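Local coordinates for hemerythrin HHE cation binding domain protein (Mycobacterium kansasii, PDB 6TYJ) that binds metal ions, here zinc, in a helical bundle of the hemerythrin family, and probably has a metal-dependent role that is not yet defined, at residues D52-F55 with R56-D60; A115-E118 with E119-I123; K71-A74 with V75-E79; A144-M147 with E148-G152. All coordinates share one frame; numbering follows the deposited sequence. Where two conformers were deposited one is given.

Interaction 1 of 4, residues D52-F55 with R56-D60. With ZN (zinc ion), chain B; ZN (zinc ion), chain D.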
loop_
_atom_site.group_PDB
_atom_site.type_symbol
_atom_site.label_atom_id
_atom_site.label_comp_id
_atom_site.label_asym_id
_atom_site.label_seq_id
_atom_site.Cartn_x
_atom_site.Cartn_y
_atom_site.Cartn_z
ATOM N N ASP A 52 -3.278 -3.081 -2.545
ATOM C CA ASP A 52 -4.599 -3.454 -2.025
ATOM C C ASP A 52 -4.500 -3.968 -0.601
ATOM O O ASP A 52 -5.187 -3.472 0.307
ATOM C CB ASP A 52 -5.212 -4.519 -2.944
ATOM C CG ASP A 52 -6.580 -4.995 -2.498
ATOM O OD1 ASP A 52 -7.283 -4.251 -1.804
ATOM O OD2 ASP A 52 -6.946 -6.124 -2.854
ATOM N N ILE A 53 -3.636 -4.951 -0.374
ATOM C CA ILE A 53 -3.632 -5.560 0.953
ATOM C C ILE A 53 -2.972 -4.652 1.980
ATOM O O ILE A 53 -3.316 -4.705 3.180
ATOM C CB ILE A 53 -2.996 -6.952 0.918
ATOM C CG1 ILE A 53 -1.503 -6.895 0.709
ATOM C CG2 ILE A 53 -3.621 -7.797 -0.191
ATOM C CD1 ILE A 53 -0.950 -8.313 0.377
ATOM N N HIS A 54 -2.051 -3.793 1.538
ATOM C CA HIS A 54 -1.379 -2.881 2.447
ATOM C C HIS A 54 -2.342 -1.867 3.037
ATOM O O HIS A 54 -2.385 -1.681 4.269
ATOM C CB HIS A 54 -0.275 -2.156 1.698
ATOM C CG HIS A 54 0.578 -1.318 2.582
ATOM N ND1 HIS A 54 1.585 -1.845 3.348
ATOM C CD2 HIS A 54 0.580 0.016 2.814
ATOM C CE1 HIS A 54 2.182 -0.873 4.021
ATOM N NE2 HIS A 54 1.579 0.262 3.718
ATOM N N PHE A 55 -3.131 -1.207 2.178
ATOM C CA PHE A 55 -4.091 -0.231 2.682
ATOM C C PHE A 55 -5.137 -0.902 3.552
ATOM O O PHE A 55 -5.601 -0.296 4.522
ATOM C CB PHE A 55 -4.746 0.546 1.539
ATOM C CG PHE A 55 -3.868 1.630 0.974
ATOM C CD1 PHE A 55 -2.549 1.756 1.385
ATOM C CD2 PHE A 55 -4.380 2.538 0.061
ATOM C CE1 PHE A 55 -1.725 2.764 0.868
ATOM C CE2 PHE A 55 -3.576 3.535 -0.455
ATOM C CZ PHE A 55 -2.245 3.651 -0.045
ATOM N N ARG A 56 -5.510 -2.148 3.235
ATOM C CA ARG A 56 -6.519 -2.833 4.051
ATOM C C ARG A 56 -5.983 -3.166 5.433
ATOM O O ARG A 56 -6.705 -2.992 6.433
ATOM C CB ARG A 56 -6.991 -4.100 3.350
ATOM C CG ARG A 56 -7.930 -3.849 2.191
ATOM C CD ARG A 56 -8.503 -5.151 1.674
ATOM N NE ARG A 56 -9.121 -4.948 0.374
ATOM C CZ ARG A 56 -10.416 -4.737 0.195
ATOM N NH1 ARG A 56 -11.232 -4.711 1.237
ATOM N NH2 ARG A 56 -10.896 -4.568 -1.027
ATOM N N ILE A 57 -4.751 -3.694 5.526
ATOM C CA ILE A 57 -4.278 -3.971 6.877
ATOM C C ILE A 57 -4.082 -2.680 7.655
ATOM O O ILE A 57 -4.344 -2.670 8.877
ATOM C CB ILE A 57 -3.017 -4.861 6.924
ATOM C CG1 ILE A 57 -1.773 -4.156 6.396
ATOM C CG2 ILE A 57 -3.256 -6.191 6.202
ATOM C CD1 ILE A 57 -0.525 -4.985 6.649
ATOM N N GLU A 58 -3.706 -1.576 6.997
ATOM C CA GLU A 58 -3.615 -0.299 7.697
ATOM C C GLU A 58 -5.006 0.139 8.168
ATOM O O GLU A 58 -5.198 0.462 9.354
ATOM C CB GLU A 58 -2.900 0.744 6.796
ATOM C CG GLU A 58 -1.398 0.537 6.770
ATOM C CD GLU A 58 -0.705 1.481 5.852
ATOM O OE1 GLU A 58 -1.360 2.094 5.020
ATOM O OE2 GLU A 58 0.525 1.569 5.989
ATOM N N ASP A 59 -6.013 0.095 7.273
ATOM C CA ASP A 59 -7.326 0.606 7.633
ATOM C C ASP A 59 -8.058 -0.315 8.605
ATOM O O ASP A 59 -8.840 0.167 9.423
ATOM C CB ASP A 59 -8.192 0.780 6.386
ATOM C CG ASP A 59 -7.790 1.978 5.552
ATOM O OD1 ASP A 59 -7.159 2.911 6.111
ATOM O OD2 ASP A 59 -8.134 1.982 4.359
ATOM N N ASP A 60 -7.815 -1.628 8.527
ATOM C CA ASP A 60 -8.623 -2.592 9.282
ATOM C C ASP A 60 -8.013 -2.972 10.618
ATOM O O ASP A 60 -8.755 -3.386 11.533
ATOM C CB ASP A 60 -8.810 -3.867 8.456
ATOM C CG ASP A 60 -9.559 -3.628 7.148
ATOM O OD1 ASP A 60 -10.137 -2.530 6.946
ATOM O OD2 ASP A 60 -9.613 -4.570 6.335
HETATM ZN ZN ZN B . 1.881 2.088 4.718
HETATM ZN ZN ZN D . -7.560 3.660 3.527
HETATM O O HOH W 1 -8.611 5.170 4.046
HETATM O O HOH W 2 -7.998 3.260 1.619
#
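Metal coordination joins H54 and E58, one turn apart on helix 38-65. H54 NE2 lies 2.1 Å from the chain B zinc and E58 OE2 1.9 Å from the same ion, the imidazole and carboxylate planes being 61° apart. E58 bridges two metals: its OE1 binds a second zinc shared with H80, and the F55 ring lies beside this oxygen, CD1 3.8 Å from E58 OE1, its plane only 13° from that of the carboxylate. H54 reaches its zinc with CG anti to the backbone N (chi1 -173°), and its ND1 is hydrogen-bonded to H19, which fixes the rotation of the ring. D59 serves the chain D zinc through OD2 at 2.0 Å, alongside two waters and H80.

The polar contact is a salt bridge between D52 and R56. The extended arginine runs back along the helix until its NE donates to D52 OD1 at 2.9 Å, on the syn side but tilted out of the carboxylate plane.

Backbone bonds such as I57 N to I53 O continue the helix. A histidine and a glutamate four residues apart, both ligands of one metal, are characteristic of the HHE motif in the hemerythrin four-helix bundle.

Interaction 2 of 4, residues A115-E118 with E119-I123. With ZN (zinc ion), chain B.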
loop_
_atom_site.group_PDB
_atom_site.type_symbol
_atom_site.label_atom_id
_atom_site.label_comp_id
_atom_site.label_asym_id
_atom_site.label_seq_id
_atom_site.Cartn_x
_atom_site.Cartn_y
_atom_site.Cartn_z
ATOM N N ALA A 115 4.485 6.238 2.410
ATOM C CA ALA A 115 5.354 5.520 3.327
ATOM C C ALA A 115 6.194 6.476 4.142
ATOM O O ALA A 115 6.283 6.340 5.367
ATOM C CB ALA A 115 6.242 4.550 2.546
ATOM N N ASP A 116 6.837 7.446 3.474
ATOM C CA ASP A 116 7.665 8.415 4.186
ATOM C C ASP A 116 6.859 9.167 5.241
ATOM O O ASP A 116 7.328 9.364 6.371
ATOM C CB ASP A 116 8.304 9.414 3.204
ATOM C CG ASP A 116 9.328 8.771 2.270
ATOM O OD1 ASP A 116 9.639 9.384 1.218
ATOM O OD2 ASP A 116 9.820 7.659 2.570
ATOM N N GLU A 117 5.653 9.631 4.885
ATOM C CA GLU A 117 4.858 10.384 5.851
ATOM C C GLU A 117 4.419 9.487 7.004
ATOM O O GLU A 117 4.431 9.905 8.167
ATOM C CB GLU A 117 3.632 11.014 5.178
ATOM C CG GLU A 117 2.802 11.969 6.095
ATOM C CD GLU A 117 1.651 11.284 6.860
ATOM O OE1 GLU A 117 1.032 10.326 6.333
ATOM O OE2 GLU A 117 1.357 11.717 7.998
ATOM N N GLU A 118 4.054 8.245 6.693
ATOM C CA GLU A 118 3.667 7.312 7.740
ATOM C C GLU A 118 4.837 6.983 8.656
ATOM O O GLU A 118 4.681 6.919 9.881
ATOM C CB GLU A 118 3.117 6.043 7.092
ATOM C CG GLU A 118 2.450 5.099 8.082
ATOM C CD GLU A 118 1.989 3.831 7.415
ATOM O OE1 GLU A 118 1.347 3.010 8.131
ATOM O OE2 GLU A 118 2.278 3.680 6.198
ATOM N N GLU A 119 6.023 6.753 8.086
ATOM C CA GLU A 119 7.155 6.409 8.936
ATOM C C GLU A 119 7.686 7.606 9.723
ATOM O O GLU A 119 8.416 7.409 10.703
ATOM C CB GLU A 119 8.250 5.759 8.082
ATOM C CG GLU A 119 7.819 4.391 7.579
ATOM C CD GLU A 119 8.832 3.717 6.689
ATOM O OE1 GLU A 119 9.916 4.310 6.487
ATOM O OE2 GLU A 119 8.556 2.594 6.211
ATOM N N ARG A 120 7.293 8.826 9.355
ATOM C CA ARG A 120 7.594 10.004 10.162
ATOM C C ARG A 120 6.637 10.157 11.344
ATOM O O ARG A 120 7.065 10.447 12.470
ATOM C CB ARG A 120 7.533 11.261 9.287
ATOM C CG ARG A 120 7.681 12.557 10.092
ATOM C CD ARG A 120 7.669 13.821 9.228
ATOM N NE ARG A 120 6.321 14.314 8.939
ATOM C CZ ARG A 120 5.810 14.417 7.713
ATOM N NH1 ARG A 120 6.535 14.066 6.656
ATOM N NH2 ARG A 120 4.577 14.880 7.541
ATOM N N ASP A 121 5.339 9.996 11.086
ATOM C CA ASP A 121 4.267 10.420 11.980
ATOM C C ASP A 121 3.613 9.283 12.745
ATOM O O ASP A 121 3.097 9.515 13.837
ATOM C CB ASP A 121 3.155 11.117 11.184
ATOM C CG ASP A 121 3.557 12.473 10.652
ATOM O OD1 ASP A 121 4.618 12.994 11.053
ATOM O OD2 ASP A 121 2.793 13.020 9.826
ATOM N N MET A 122 3.585 8.073 12.178
ATOM C CA MET A 122 2.670 7.036 12.659
ATOM C C MET A 122 3.337 5.705 12.976
ATOM O O MET A 122 2.655 4.813 13.506
ATOM C CB MET A 122 1.538 6.799 11.641
ATOM C CG MET A 122 0.546 7.956 11.533
ATOM S SD MET A 122 -0.504 8.089 12.991
ATOM C CE MET A 122 -1.769 6.925 12.523
ATOM N N ILE A 123 4.630 5.554 12.694
ATOM C CA ILE A 123 5.424 4.368 13.019
ATOM C C ILE A 123 6.723 4.824 13.676
ATOM O O ILE A 123 7.594 5.377 12.986
ATOM C CB ILE A 123 5.732 3.530 11.767
ATOM C CG1 ILE A 123 4.446 3.085 11.060
ATOM C CG2 ILE A 123 6.636 2.329 12.122
ATOM C CD1 ILE A 123 4.709 2.438 9.688
HETATM ZN ZN ZN B . 1.881 2.088 4.718
#
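The metal centre of the hemerythrin domain receives one of its carboxylate ligands here, where E118 packs against I123 at the C-terminal end of helix 100-121. E118 is extended throughout, CG anti to the backbone N (chi1 -170°), and this reach brings OE2 to 2.2 Å from the chain B zinc. Its other oxygen, OE1, meets the I123 methyl CD1 at 3.7 Å.

Around the helix, E117 bends at chi2 (-92°) toward D121. E117 OE2 and D121 OD2 are 2.7 Å apart, with the carboxylate planes 73° apart, a spacing that suggests one of the two acids holds a proton. R120 NE forms a salt bridge with D121 OD1, whose hydrogen bond is weak, and the guanidinium presents one face to E117 CA. E119 OE2 is hydrogen-bonded to ND1 of H20, another ligand of the same zinc.

The main chain ends its helical run by gathering N-H groups on E118 O: M122 N donates at 2.8 Å, while I123 N gives a weaker bond at 3.1 Å. A ligand carboxylate close to the helix terminus, with the next residue, E119, a second-shell partner of the ligand histidine H20, belongs to the metal site of the hemerythrin-like bundle.

Interaction 3 of 4, residues K71-A74 with V75-E79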
loop_
_atom_site.group_PDB
_atom_site.type_symbol
_atom_site.label_atom_id
_atom_site.label_comp_id
_atom_site.label_asym_id
_atom_site.label_seq_id
_atom_site.Cartn_x
_atom_site.Cartn_y
_atom_site.Cartn_z
ATOM N N LYS A 71 -6.113 13.463 14.821
ATOM C CA LYS A 71 -5.717 14.285 13.676
ATOM C C LYS A 71 -4.827 13.502 12.722
ATOM O O LYS A 71 -4.987 13.589 11.493
ATOM C CB LYS A 71 -5.002 15.564 14.134
ATOM C CG LYS A 71 -4.793 16.585 13.016
ATOM C CD LYS A 71 -4.185 17.876 13.537
ATOM C CE LYS A 71 -2.674 17.837 13.445
ATOM N NZ LYS A 71 -2.083 19.211 13.481
ATOM N N LEU A 72 -3.862 12.759 13.256
ATOM C CA LEU A 72 -2.957 12.032 12.373
ATOM C C LEU A 72 -3.661 10.863 11.696
ATOM O O LEU A 72 -3.258 10.448 10.594
ATOM C CB LEU A 72 -1.729 11.564 13.147
ATOM C CG LEU A 72 -0.701 12.655 13.450
ATOM C CD1 LEU A 72 0.319 12.144 14.457
ATOM C CD2 LEU A 72 -0.016 13.147 12.166
ATOM N N ILE A 73 -4.704 10.321 12.333
ATOM C CA ILE A 73 -5.517 9.299 11.695
ATOM C C ILE A 73 -6.262 9.883 10.507
ATOM O O ILE A 73 -6.304 9.284 9.426
ATOM C CB ILE A 73 -6.486 8.672 12.711
ATOM C CG1 ILE A 73 -5.696 7.818 13.697
ATOM C CG2 ILE A 73 -7.502 7.871 11.977
ATOM C CD1 ILE A 73 -5.257 6.475 13.146
ATOM N N ALA A 74 -6.829 11.071 10.677
ATOM C CA ALA A 74 -7.501 11.725 9.564
ATOM C C ALA A 74 -6.536 11.943 8.409
ATOM O O ALA A 74 -6.878 11.701 7.247
ATOM C CB ALA A 74 -8.072 13.061 10.013
ATOM N N VAL A 75 -5.333 12.423 8.720
ATOM C CA VAL A 75 -4.334 12.671 7.671
ATOM C C VAL A 75 -3.959 11.373 6.971
ATOM O O VAL A 75 -3.868 11.321 5.736
ATOM C CB VAL A 75 -3.108 13.350 8.283
ATOM C CG1 VAL A 75 -1.983 13.384 7.247
ATOM C CG2 VAL A 75 -3.469 14.743 8.743
ATOM N N ALA A 76 -3.775 10.296 7.749
ATOM C CA ALA A 76 -3.413 8.997 7.201
ATOM C C ALA A 76 -4.430 8.523 6.178
ATOM O O ALA A 76 -4.071 8.059 5.085
ATOM C CB ALA A 76 -3.314 7.975 8.332
ATOM N N HIS A 77 -5.713 8.623 6.529
ATOM C CA HIS A 77 -6.766 8.192 5.624
ATOM C C HIS A 77 -6.870 9.099 4.406
ATOM O O HIS A 77 -7.122 8.620 3.293
ATOM C CB HIS A 77 -8.080 8.166 6.365
ATOM C CG HIS A 77 -8.222 6.972 7.253
ATOM N ND1 HIS A 77 -8.471 7.072 8.605
ATOM C CD2 HIS A 77 -8.161 5.649 6.979
ATOM C CE1 HIS A 77 -8.558 5.858 9.127
ATOM N NE2 HIS A 77 -8.391 4.976 8.159
ATOM N N ALA A 78 -6.714 10.411 4.599
ATOM C CA ALA A 78 -6.665 11.301 3.439
ATOM C C ALA A 78 -5.472 10.991 2.537
ATOM O O ALA A 78 -5.584 11.103 1.314
ATOM C CB ALA A 78 -6.637 12.762 3.902
ATOM N N GLU A 79 -4.324 10.587 3.101
ATOM C CA GLU A 79 -3.186 10.184 2.264
ATOM C C GLU A 79 -3.500 8.926 1.453
ATOM O O GLU A 79 -3.009 8.758 0.333
ATOM C CB GLU A 79 -1.942 9.951 3.129
ATOM C CG GLU A 79 -1.264 11.206 3.670
ATOM C CD GLU A 79 -0.373 11.881 2.647
ATOM O OE1 GLU A 79 0.020 13.054 2.873
ATOM O OE2 GLU A 79 -0.071 11.237 1.618
#
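I73 lays its CG2 methyl beside the imidazole of H77, 3.6 Å from both ND1 and CE1. The two side chains run side by side and point the same way from successive turns of helix 70-91. The branching of I73 makes this possible: CG1 is anti to the carbonyl carbon, which leaves CG2 on the side of the following turn. H77 N donates to I73 O at 3.0 Å, and the ring also approaches this oxygen obliquely, ND1 being 3.2 Å away.

Alanine and valine carbons come close to backbone oxygens of the preceding turn. A76 CB rests 3.4 Å from L72 O, and V75 directs CG2 to 3.3 Å from K71 O. The hydrogen bonds V75 N to K71 O, A76 N to L72 O and A78 N to A74 O continue the regular helical ladder.

Beyond these residues, Y63 of helix 38-65 meets the H77 ring edge-to-face, while M122 packs on both L72 and I73. H77 also touches D59, a ligand of a nearby zinc, although H77 does not itself coordinate it. The I73 methyl thus meets the imidazole by van der Waals packing, while the backbone bonds set the spacing of the two residues.

Interaction 4 of 4, residues A144-M147 with E148-G152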
loop_
_atom_site.group_PDB
_atom_site.type_symbol
_atom_site.label_atom_id
_atom_site.label_comp_id
_atom_site.label_asym_id
_atom_site.label_seq_id
_atom_site.Cartn_x
_atom_site.Cartn_y
_atom_site.Cartn_z
ATOM N N ALA A 144 0.135 -9.839 10.032
ATOM C CA ALA A 144 0.795 -10.768 9.125
ATOM C C ALA A 144 -0.170 -11.827 8.613
ATOM O O ALA A 144 -0.176 -12.141 7.415
ATOM C CB ALA A 144 1.990 -11.407 9.821
ATOM N N ALA A 145 -1.014 -12.378 9.495
ATOM C CA ALA A 145 -1.985 -13.365 9.027
ATOM C C ALA A 145 -3.026 -12.729 8.111
ATOM O O ALA A 145 -3.419 -13.326 7.109
ATOM C CB ALA A 145 -2.668 -14.055 10.221
ATOM N N ARG A 146 -3.536 -11.552 8.477
ATOM C CA ARG A 146 -4.532 -10.917 7.641
ATOM C C ARG A 146 -3.945 -10.570 6.274
ATOM O O ARG A 146 -4.665 -10.613 5.269
ATOM C CB ARG A 146 -5.082 -9.684 8.348
ATOM C CG ARG A 146 -6.378 -9.147 7.768
ATOM C CD ARG A 146 -7.614 -10.041 8.063
ATOM N NE ARG A 146 -7.981 -10.057 9.489
ATOM C CZ ARG A 146 -8.745 -9.136 10.085
ATOM N NH1 ARG A 146 -9.250 -8.115 9.388
ATOM N NH2 ARG A 146 -8.999 -9.236 11.382
ATOM N N MET A 147 -2.639 -10.255 6.208
ATOM C CA MET A 147 -2.021 -9.973 4.912
ATOM C C MET A 147 -2.103 -11.186 3.989
ATOM O O MET A 147 -2.419 -11.048 2.799
ATOM C CB MET A 147 -0.565 -9.531 5.093
ATOM C CG MET A 147 -0.002 -8.771 3.908
ATOM S SD MET A 147 1.746 -8.353 4.121
ATOM C CE MET A 147 1.760 -7.739 5.792
ATOM N N GLU A 148 -1.831 -12.386 4.517
ATOM C CA GLU A 148 -1.954 -13.596 3.712
ATOM C C GLU A 148 -3.401 -13.803 3.253
ATOM O O GLU A 148 -3.665 -14.118 2.084
ATOM C CB GLU A 148 -1.474 -14.803 4.523
ATOM C CG GLU A 148 -1.797 -16.136 3.862
ATOM C CD GLU A 148 -0.628 -16.726 3.094
ATOM O OE1 GLU A 148 0.532 -16.358 3.380
ATOM O OE2 GLU A 148 -0.875 -17.565 2.205
ATOM N N GLN A 149 -4.358 -13.648 4.172
ATOM C CA GLN A 149 -5.759 -13.776 3.788
ATOM C C GLN A 149 -6.138 -12.749 2.724
ATOM O O GLN A 149 -6.790 -13.081 1.721
ATOM C CB GLN A 149 -6.629 -13.619 5.027
ATOM C CG GLN A 149 -8.110 -13.528 4.736
ATOM C CD GLN A 149 -8.828 -12.906 5.917
ATOM O OE1 GLN A 149 -8.602 -13.301 7.063
ATOM N NE2 GLN A 149 -9.651 -11.914 5.649
ATOM N N TYR A 150 -5.728 -11.491 2.916
ATOM C CA TYR A 150 -6.083 -10.464 1.944
ATOM C C TYR A 150 -5.376 -10.691 0.610
ATOM O O TYR A 150 -5.929 -10.392 -0.456
ATOM C CB TYR A 150 -5.724 -9.074 2.475
ATOM C CG TYR A 150 -6.600 -8.549 3.590
ATOM C CD1 TYR A 150 -7.812 -9.130 3.889
ATOM C CD2 TYR A 150 -6.211 -7.408 4.285
ATOM C CE1 TYR A 150 -8.611 -8.625 4.909
ATOM C CE2 TYR A 150 -6.993 -6.886 5.292
ATOM C CZ TYR A 150 -8.184 -7.507 5.601
ATOM O OH TYR A 150 -8.974 -7.007 6.630
ATOM N N ARG A 151 -4.155 -11.217 0.633
ATOM C CA ARG A 151 -3.517 -11.504 -0.643
ATOM C C ARG A 151 -4.268 -12.596 -1.395
ATOM O O ARG A 151 -4.421 -12.519 -2.617
ATOM C CB ARG A 151 -2.047 -11.876 -0.448
ATOM C CG ARG A 151 -1.314 -11.924 -1.789
ATOM C CD ARG A 151 0.181 -12.227 -1.658
ATOM N NE ARG A 151 0.972 -11.171 -1.029
ATOM C CZ ARG A 151 1.443 -11.203 0.213
ATOM N NH1 ARG A 151 1.195 -12.250 1.013
ATOM N NH2 ARG A 151 2.171 -10.190 0.659
ATOM N N GLY A 152 -4.767 -13.603 -0.673
ATOM C CA GLY A 152 -5.581 -14.626 -1.315
ATOM C C GLY A 152 -6.813 -14.051 -1.985
ATOM O O GLY A 152 -7.131 -14.395 -3.123
#
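The backbone of 144-152 is unbroken alpha helix, with i to i+4 bonds that include Y150 N to R146 O at 2.7 Å and R151 N to M147 O at 2.8 Å. It forms part of helix 133-161, which packs against helices 12-32 and 38-65 in the hemerythrin-like helical bundle.

M147 packs against helices 12-32 and 38-65, touching V15, H19 and I57. R151 runs beside it, pointing the same way, and has its strongest polar partner in E50, to which NH2 forms a salt bridge.

Q149, three residues on from R146, runs alongside it with the amide and guanidinium planes only 10° apart; its OE1 is 3.6 Å from R146 CD.

The main side-chain contact pairs R146 with Y150, one turn on. R146 leaves the helix with CG anti to the backbone N (chi1 -164°), then bends at chi2 and chi3, which carries its aliphatic part across the tyrosine ring. Further out the guanidinium stands at 79° to the ring, and R146 NH1 donates to Y150 OH at 3.0 Å. The acceptor lies almost in the guanidinium plane, so the arginine holds the phenol twice, by its hydrocarbon over the face and by an N-H at the oxygen. The same hydroxyl also has a weak hydrogen bond to OD2 of D60 on helix 38-65. In the CH-pi contact, R146 CG sits over one face, 3.5 Å from the centroid of the Y150 ring and shifted toward its rim, which leaves R146 CG 3.3 Å from Y150 CZ.

Interactions 1 and 2 meet at the chain B zinc, each supplying ligands from its own helix; H20 and H114 complete the site, and E58 OE2 comes within 2.7 Å of E118 OE1. Interaction 3 lies beside the chain D zinc, where H77 CD2 is 3.0 Å from D59 OD1, and packs on interaction 2 where M122 CE is 3.6 Å from I73 CD1. Interaction 4 packs on the same part of helix 38-65 as interaction 1: R56 CB and Y150 CE2 are 3.4 Å apart, and D60 OD2 lies 2.5 Å from Y150 OH, a probable hydrogen bond. It does not touch interaction 2 or 3, with nearest atoms about 11 Å and about 12 Å away.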